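Local coordinates for protein dihydrofolate reductase (Schistosoma mansoni, PDB 3VCO) that catalyses the NADPH-dependent reduction of 7,8-dihydrofolate to 5,6,7,8-tetrahydrofolate, a key step in folate metabolism and in the synthesis of DNA precursors, at residues A[22-27]-A[149-154]. Residues are numbered along the deposited sequence; the frame is centred on the assembly and turned at random.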
loop_
_atom_site.group_PDB
_atom_site.type_symbol
_atom_site.label_atom_id
_atom_site.label_comp_id
_atom_site.label_asym_id
_atom_site.label_seq_id
_atom_site.Cartn_x
_atom_site.Cartn_y
_atom_site.Cartn_z
ATOM N N ARG A 22 11.897 6.670 1.038
ATOM C CA ARG A 22 10.771 7.076 0.231
ATOM C C ARG A 22 9.577 6.375 0.880
ATOM O O ARG A 22 9.674 5.222 1.290
ATOM C CB ARG A 22 10.958 6.526 -1.187
ATOM C CG ARG A 22 9.983 7.090 -2.201
ATOM C CD ARG A 22 10.452 6.754 -3.549
ATOM N NE ARG A 22 10.250 5.354 -3.840
ATOM C CZ ARG A 22 10.871 4.695 -4.818
ATOM N NH1 ARG A 22 11.759 5.320 -5.609
ATOM N NH2 ARG A 22 10.593 3.409 -5.009
ATOM N N LEU A 23 8.450 7.044 0.997
ATOM C CA LEU A 23 7.294 6.323 1.506
ATOM C C LEU A 23 6.542 5.912 0.291
ATOM O O LEU A 23 6.217 6.753 -0.543
ATOM C CB LEU A 23 6.427 7.206 2.389
ATOM C CG LEU A 23 6.911 7.632 3.739
ATOM C CD1 LEU A 23 5.809 8.457 4.388
ATOM C CD2 LEU A 23 7.255 6.381 4.574
ATOM N N ASN A 24 6.267 4.624 0.165
ATOM C CA ASN A 24 5.550 4.127 -0.988
ATOM C C ASN A 24 4.112 3.911 -0.549
ATOM O O ASN A 24 3.875 3.386 0.511
ATOM C CB ASN A 24 6.169 2.841 -1.503
ATOM C CG ASN A 24 7.619 3.048 -1.983
ATOM O OD1 ASN A 24 7.852 3.602 -3.040
ATOM N ND2 ASN A 24 8.568 2.607 -1.192
ATOM N N VAL A 25 3.185 4.469 -1.307
ATOM C CA VAL A 25 1.791 4.328 -1.021
ATOM C C VAL A 25 1.231 3.390 -2.082
ATOM O O VAL A 25 1.469 3.595 -3.273
ATOM C CB VAL A 25 1.126 5.687 -1.113
ATOM C CG1 VAL A 25 -0.355 5.526 -1.102
ATOM C CG2 VAL A 25 1.586 6.538 0.059
ATOM N N VAL A 26 0.492 2.366 -1.654
ATOM C CA VAL A 26 -0.160 1.477 -2.631
ATOM C C VAL A 26 -1.682 1.585 -2.412
ATOM O O VAL A 26 -2.152 1.384 -1.306
ATOM C CB VAL A 26 0.265 0.007 -2.421
ATOM C CG1 VAL A 26 -0.339 -0.920 -3.530
ATOM C CG2 VAL A 26 1.785 -0.074 -2.426
ATOM N N VAL A 27 -2.417 1.875 -3.475
ATOM C CA VAL A 27 -3.845 2.123 -3.346
ATOM C C VAL A 27 -4.543 1.843 -4.680
ATOM O O VAL A 27 -3.922 1.977 -5.763
ATOM C CB VAL A 27 -4.045 3.610 -2.953
ATOM C CG1 VAL A 27 -3.478 4.524 -4.042
ATOM C CG2 VAL A 27 -5.509 3.938 -2.638
ATOM N N ARG A 149 5.932 8.026 -3.193
ATOM C CA ARG A 149 5.677 7.441 -4.513
ATOM C C ARG A 149 4.336 6.754 -4.353
ATOM O O ARG A 149 4.085 6.146 -3.327
ATOM C CB ARG A 149 6.735 6.390 -4.896
ATOM C CG ARG A 149 6.292 5.582 -6.147
ATOM C CD ARG A 149 7.385 4.749 -6.703
ATOM N NE ARG A 149 8.370 5.611 -7.338
ATOM C CZ ARG A 149 9.357 5.169 -8.090
ATOM N NH1 ARG A 149 9.501 3.859 -8.322
ATOM N NH2 ARG A 149 10.185 6.043 -8.606
ATOM N N ILE A 150 3.459 6.870 -5.340
ATOM C CA ILE A 150 2.178 6.181 -5.264
ATOM C C ILE A 150 2.098 5.136 -6.373
ATOM O O ILE A 150 2.196 5.466 -7.538
ATOM C CB ILE A 150 1.007 7.175 -5.542
ATOM C CG1 ILE A 150 0.982 8.289 -4.481
ATOM C CG2 ILE A 150 -0.317 6.425 -5.588
ATOM C CD1 ILE A 150 0.041 9.495 -4.888
ATOM N N TYR A 151 1.851 3.902 -5.997
ATOM C CA TYR A 151 1.555 2.820 -6.929
ATOM C C TYR A 151 0.046 2.738 -6.936
ATOM O O TYR A 151 -0.586 2.395 -5.931
ATOM C CB TYR A 151 2.116 1.521 -6.347
ATOM C CG TYR A 151 3.621 1.459 -6.414
ATOM C CD1 TYR A 151 4.255 0.865 -7.521
ATOM C CD2 TYR A 151 4.417 2.056 -5.418
ATOM C CE1 TYR A 151 5.647 0.800 -7.596
ATOM C CE2 TYR A 151 5.827 2.004 -5.497
ATOM C CZ TYR A 151 6.419 1.369 -6.594
ATOM O OH TYR A 151 7.783 1.323 -6.682
ATOM N N CYS A 152 -0.537 3.061 -8.068
ATOM C CA CYS A 152 -1.953 3.267 -8.120
ATOM C C CYS A 152 -2.589 2.280 -9.115
ATOM O O CYS A 152 -2.137 2.145 -10.254
ATOM C CB CYS A 152 -2.219 4.726 -8.578
ATOM S SG CYS A 152 -3.960 5.165 -8.572
ATOM N N THR A 153 -3.635 1.594 -8.673
ATOM C CA THR A 153 -4.525 0.930 -9.606
ATOM C C THR A 153 -5.728 1.815 -9.816
ATOM O O THR A 153 -6.521 2.008 -8.909
ATOM C CB THR A 153 -4.954 -0.406 -9.032
ATOM O OG1 THR A 153 -3.748 -1.102 -8.689
ATOM C CG2 THR A 153 -5.771 -1.195 -10.047
ATOM N N HIS A 154 -5.866 2.329 -11.023
ATOM C CA HIS A 154 -7.069 3.077 -11.427
ATOM C C HIS A 154 -8.162 2.133 -11.882
ATOM O O HIS A 154 -7.931 1.273 -12.704
ATOM C CB HIS A 154 -6.740 4.016 -12.580
ATOM C CG HIS A 154 -5.770 5.105 -12.216
ATOM N ND1 HIS A 154 -6.155 6.288 -11.618
ATOM C CD2 HIS A 154 -4.437 5.207 -12.418
ATOM C CE1 HIS A 154 -5.094 7.052 -11.429
ATOM N NE2 HIS A 154 -4.035 6.412 -11.884
HETATM O O HOH W 1 -2.456 -0.628 -6.465
#
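Asn24 to Val27 pair with Arg149 to Cys152 as neighbouring parallel strands in the central sheet of the dihydrofolate reductase fold, strand 23-29 lying between 125-130 and 148-156. The axes of the two short segments come within 4.6 Å, at 15° to each other. Five backbone hydrogen bonds fix the register: Leu23 O, Val25 O and Val27 O accept from Arg149 N, Tyr151 N and Thr153 N, while Arg149 O and Tyr151 O accept from Val25 N and Val27 N. On the sheet face carrying Val25 and Val27, Val27 CG1 packs alongside Ile150 CG2 at 4.0 Å, and Tyr137 of helix 134-142 touches both valines. The other face carries Asn24, Val26, Arg149 and Tyr151; Phe51, Phe52 and Val55 of helix 46-57 touch Val26 and Tyr151. The Tyr151 ring turns its edge to Asn24 OD1, with CE2 3.6 Å away. That oxygen also accepts a hydrogen bond from Arg22 NE (3.1 Å), while Asn24 ND2 is held by Glu127 and Val128 O. The guanidinium groups of Arg22 and Arg149 stack with planes at 17°, Arg22 NH1 lying over the centre of the Arg149 group. Arg149 NE forms a salt bridge to Asp199, and Glu127 is a long, weak ion-pair partner of Arg22, so acidic neighbours probably offset the like charges. At the far end a water donates to Val27 O, and its oxygen lies 2.6 Å from Thr153 OG1. This water and the Thr153 OG1 to Asp48 OD1 bond tie the strand pair to an acidic residue that probably binds the pteridine ring, as in other dihydrofolate reductases.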